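Local atomic coordinates of enoyl-CoA hydratase subunit II (PDB entry 2EJ5), a protein that probably catalyses the reversible hydration of enoyl-CoA thioesters in phenylacetic acid breakdown, as a member of the crotonase-like enoyl-CoA hydratase/isomerase family. Residues L93-V97 and T201-G205. Numbering follows the deposited sequence.
Sequences LEKPV and TKAIG
Between helix 75-92 and strand 97-101, residues 93-96 form an irregular loop, extended at L93, K95 and P96, with E94 bent out of line (phi/psi -101/30), which lies against the first turn of helix 201-216. That helical turn carries the backbone hydrogen bond G205 N to T201 O (2.9 Å). T201 points its methyl at the loop: CG2 lies 3.9 Å from K95 CD and 4.5 Å from P96 CD, while OG1 hydrogen-bonds with R49 NE and M199 O. The K95 amine is held by the carbonyls of A42, D45 and V48. A203 packs on G135 of the second subunit. I204 (mt) directs its CA-CB bond at the loop, bringing CG2 3.8 Å from P96 CD, and also meets I132 of that subunit. G205 and E94 are the nearest CA pair, 4.0 Å apart, and E94 O lies 3.1 Å from G205 CA; a beta-carbon here would clash, 2.6 Å from E94 O. E94 (chi1 and chi2 m) curls so that OE1 lies 3.0 Å from G205 O, two acceptors without a bond; its carboxylate instead forms salt bridges with R209 and R212. The first of three C-terminal helices, packed on the loop leading from helix 75-92 into core strand 97-101 beside a subunit interface, fits the crotonase fold.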
ATOM      1  N   LEU A  93      -0.741  14.078 -16.949  1.00 20.45           N
ATOM      2  CA  LEU A  93      -1.634  13.703 -18.049  1.00 19.87           C
ATOM      3  C   LEU A  93      -2.906  12.997 -17.555  1.00 20.31           C
ATOM      4  O   LEU A  93      -2.820  11.937 -16.907  1.00 19.32           O
ATOM      5  CB  LEU A  93      -0.875  12.821 -19.061  1.00 19.65           C
ATOM      6  CG  LEU A  93      -1.589  12.267 -20.304  1.00 20.04           C
ATOM      7  CD1 LEU A  93      -2.210  13.410 -21.157  1.00 18.55           C
ATOM      8  CD2 LEU A  93      -0.614  11.482 -21.103  1.00 19.42           C
ATOM      9  N   GLU A  94      -4.065  13.565 -17.911  1.00 20.52           N
ATOM     10  CA  GLU A  94      -5.390  13.108 -17.473  1.00 21.98           C
ATOM     11  C   GLU A  94      -6.119  12.276 -18.541  1.00 21.97           C
ATOM     12  O   GLU A  94      -7.347  12.386 -18.687  1.00 25.18           O
ATOM     13  CB  GLU A  94      -6.322  14.289 -17.205  1.00 22.21           C
ATOM     14  CG  GLU A  94      -5.812  15.514 -16.470  1.00 28.14           C
ATOM     15  CD  GLU A  94      -5.827  15.315 -15.002  1.00 28.66           C
ATOM     16  OE1 GLU A  94      -5.595  14.151 -14.672  1.00 34.10           O
ATOM     17  OE2 GLU A  94      -6.045  16.253 -14.181  1.00 22.14           O
ATOM     18  N   LYS A  95      -5.388  11.570 -19.383  1.00 20.83           N
ATOM     19  CA  LYS A  95      -5.999  10.607 -20.289  1.00 19.57           C
ATOM     20  C   LYS A  95      -5.399   9.298 -19.817  1.00 18.17           C
ATOM     21  O   LYS A  95      -4.293   9.324 -19.253  1.00 17.51           O
ATOM     22  CB  LYS A  95      -5.564  10.858 -21.738  1.00 20.21           C
ATOM     23  CG  LYS A  95      -5.797  12.315 -22.279  1.00 21.76           C
ATOM     24  CD  LYS A  95      -7.043  12.429 -23.053  1.00 24.27           C
ATOM     25  CE  LYS A  95      -7.341  13.871 -23.515  1.00 22.74           C
ATOM     26  NZ  LYS A  95      -6.722  14.093 -24.855  1.00 20.95           N
ATOM     27  N   PRO A  96      -6.091   8.162 -20.065  1.00 17.36           N
ATOM     28  CA  PRO A  96      -5.485   6.916 -19.650  1.00 16.69           C
ATOM     29  C   PRO A  96      -4.278   6.570 -20.496  1.00 17.15           C
ATOM     30  O   PRO A  96      -4.248   6.844 -21.716  1.00 17.35           O
ATOM     31  CB  PRO A  96      -6.629   5.869 -19.799  1.00 16.35           C
ATOM     32  CG  PRO A  96      -7.510   6.401 -20.904  1.00 16.95           C
ATOM     33  CD  PRO A  96      -7.417   7.958 -20.712  1.00 16.85           C
ATOM     34  N   VAL A  97      -3.288   5.975 -19.860  1.00 16.11           N
ATOM     35  CA  VAL A  97      -2.026   5.649 -20.515  1.00 17.21           C
ATOM     36  C   VAL A  97      -1.704   4.206 -20.236  1.00 17.03           C
ATOM     37  O   VAL A  97      -1.566   3.777 -19.060  1.00 17.10           O
ATOM     38  CB  VAL A  97      -0.851   6.550 -20.025  1.00 17.93           C
ATOM     39  CG1 VAL A  97       0.416   6.241 -20.776  1.00 18.31           C
ATOM     40  CG2 VAL A  97      -1.212   8.039 -20.155  1.00 18.88           C
ATOM     41  N   THR A 201     -13.850   9.600 -21.063  1.00 16.42           N
ATOM     42  CA  THR A 201     -12.507  10.099 -20.881  1.00 17.26           C
ATOM     43  C   THR A 201     -12.380  11.205 -19.803  1.00 17.02           C
ATOM     44  O   THR A 201     -11.384  11.240 -19.073  1.00 15.58           O
ATOM     45  CB  THR A 201     -12.023  10.625 -22.251  1.00 18.21           C
ATOM     46  OG1 THR A 201     -12.402   9.659 -23.244  1.00 17.28           O
ATOM     47  CG2 THR A 201     -10.524  10.810 -22.247  1.00 17.05           C
ATOM     48  N   LYS A 202     -13.373  12.088 -19.702  1.00 17.14           N
ATOM     49  CA  LYS A 202     -13.299  13.185 -18.700  1.00 18.53           C
ATOM     50  C   LYS A 202     -13.417  12.639 -17.277  1.00 17.68           C
ATOM     51  O   LYS A 202     -12.781  13.137 -16.361  1.00 18.19           O
ATOM     52  CB  LYS A 202     -14.391  14.236 -18.897  1.00 20.24           C
ATOM     53  CG  LYS A 202     -14.191  15.155 -20.152  1.00 24.56           C
ATOM     54  CD  LYS A 202     -12.931  16.042 -20.082  1.00 29.02           C
ATOM     55  CE  LYS A 202     -12.937  17.147 -21.154  1.00 29.46           C
ATOM     56  NZ  LYS A 202     -13.818  16.820 -22.271  1.00 34.57           N
ATOM     57  N   ALA A 203     -14.268  11.637 -17.084  1.00 17.43           N
ATOM     58  CA  ALA A 203     -14.345  10.961 -15.769  1.00 16.49           C
ATOM     59  C   ALA A 203     -13.047  10.244 -15.470  1.00 14.93           C
ATOM     60  O   ALA A 203     -12.611  10.246 -14.325  1.00 15.52           O
ATOM     61  CB  ALA A 203     -15.511  10.004 -15.700  1.00 16.83           C
ATOM     62  N   ILE A 204     -12.429   9.655 -16.486  1.00 13.69           N
ATOM     63  CA  ILE A 204     -11.130   8.954 -16.285  1.00 13.24           C
ATOM     64  C   ILE A 204     -10.040   9.965 -15.880  1.00 14.54           C
ATOM     65  O   ILE A 204      -9.227   9.692 -15.010  1.00 14.46           O
ATOM     66  CB  ILE A 204     -10.686   8.156 -17.534  1.00 13.00           C
ATOM     67  CG1 ILE A 204     -11.664   6.968 -17.775  1.00 10.53           C
ATOM     68  CG2 ILE A 204      -9.225   7.626 -17.378  1.00 12.09           C
ATOM     69  CD1 ILE A 204     -11.429   6.288 -19.133  1.00 12.31           C
ATOM     70  N   GLY A 205     -10.020  11.130 -16.517  1.00 14.57           N
ATOM     71  CA  GLY A 205      -9.030  12.161 -16.120  1.00 14.38           C
ATOM     72  C   GLY A 205      -9.219  12.644 -14.689  1.00 14.18           C
ATOM     73  O   GLY A 205      -8.229  12.835 -13.941  1.00 15.97           O
TER